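PDB 4OJU: hypothetical leucine rich repeat protein from Pseudoflavonifractor capillosus, which is of unknown function but carries BspA-type leucine-rich repeats and probably binds other proteins, and also binds magnesium ions. Local coordinates for residues I78-G81 / R82-A86. Residues are numbered along the deposited sequence; the frame is centred on the assembly and turned at random.
Sequences ISIG and RLAFA
I80 meets A84 and F85 where the chain leaves strand 79-80 and bends through a type II beta turn, G81 to A84, in one coil of the BspA-type leucine-rich repeat solenoid. A84 N donates to G81 O over 3.2 Å, closing the turn. L83, at the third position of the turn, takes a left-handed backbone conformation. A second, type I turn from L83 to A86 follows at once, with a weak bond from A86 N to L83 O.

I80 reaches both partners with one methyl. Its chi1 of -67° sets CG1 beside the backbone N and leaves CG2 anti to it, 3.6 Å from A84 CB, a methyl directed back at the strand. The same CG2 lies at the edge of the F85 ring, near its plane and 4.0 Å from CE2, and the two side chains cross at about a right angle. This cluster is part of the solenoid core: the F85 ring stacks on F63 and also meets F108, nearly parallel to it, while A84 and F85 both touch I58 of strand 52-58.

R82 turns the other way, its chain extended from CG to NE. Its guanidinium forms salt bridges with E60, with E105, a residue known to bind magnesium, though no ion is bound to this chain here, and with E65 of a second subunit, whose Y87 makes a cation-pi contact with it. L83 CD1 lies over one face of the guanidinium, nearer its rim than its centre, 3.6 Å from R82 NH1.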
# COMPACT_ATOMS: atom_id res chain seq x y z
N ILE A 78 20.71 12.51 12.87
CA ILE A 78 20.06 13.53 12.04
C ILE A 78 19.28 12.87 10.90
O ILE A 78 18.24 13.37 10.49
CB ILE A 78 21.14 14.52 11.48
CG1 ILE A 78 21.96 15.19 12.61
CG2 ILE A 78 20.56 15.56 10.50
CD1 ILE A 78 21.18 15.84 13.71
N SER A 79 19.78 11.73 10.39
CA SER A 79 19.11 11.07 9.28
C SER A 79 19.18 9.56 9.37
O SER A 79 20.16 8.98 9.85
CB SER A 79 19.70 11.56 7.95
OG SER A 79 20.88 10.89 7.56
N ILE A 80 18.11 8.91 8.90
CA ILE A 80 18.01 7.45 8.82
C ILE A 80 18.00 7.15 7.34
O ILE A 80 17.15 7.68 6.62
CB ILE A 80 16.78 6.91 9.59
CG1 ILE A 80 16.96 7.15 11.11
CG2 ILE A 80 16.56 5.41 9.29
CD1 ILE A 80 15.70 6.94 11.92
N GLY A 81 18.97 6.35 6.91
CA GLY A 81 19.20 6.04 5.51
C GLY A 81 18.17 5.13 4.87
O GLY A 81 17.31 4.54 5.54
N ARG A 82 18.30 4.99 3.57
CA ARG A 82 17.44 4.18 2.73
C ARG A 82 17.44 2.71 3.19
O ARG A 82 18.51 2.15 3.41
CB ARG A 82 17.92 4.29 1.27
CG ARG A 82 17.19 3.38 0.30
CD ARG A 82 17.69 3.57 -1.12
NE ARG A 82 16.98 2.65 -2.02
CZ ARG A 82 17.45 1.46 -2.38
NH1 ARG A 82 18.65 1.05 -1.96
NH2 ARG A 82 16.74 0.67 -3.17
N LEU A 83 16.26 2.10 3.38
CA LEU A 83 16.14 0.70 3.80
C LEU A 83 16.93 0.39 5.09
O LEU A 83 17.26 -0.76 5.30
CB LEU A 83 16.62 -0.23 2.65
CG LEU A 83 15.78 -0.24 1.40
CD1 LEU A 83 16.51 -0.90 0.24
CD2 LEU A 83 14.48 -1.00 1.62
N ALA A 84 17.21 1.38 5.95
CA ALA A 84 18.03 1.16 7.16
C ALA A 84 17.49 0.03 8.03
O ALA A 84 18.26 -0.78 8.51
CB ALA A 84 18.14 2.44 7.98
N PHE A 85 16.16 -0.02 8.22
CA PHE A 85 15.54 -1.07 9.04
C PHE A 85 14.56 -1.92 8.24
O PHE A 85 13.64 -2.50 8.81
CB PHE A 85 14.80 -0.43 10.22
CG PHE A 85 15.70 0.32 11.16
CD1 PHE A 85 16.36 -0.34 12.19
CD2 PHE A 85 15.89 1.69 11.01
CE1 PHE A 85 17.19 0.36 13.06
CE2 PHE A 85 16.71 2.39 11.89
CZ PHE A 85 17.39 1.72 12.88
N ALA A 86 14.75 -2.01 6.94
CA ALA A 86 13.80 -2.75 6.13
C ALA A 86 13.87 -4.26 6.33
O ALA A 86 14.95 -4.79 6.61
CB ALA A 86 14.04 -2.42 4.67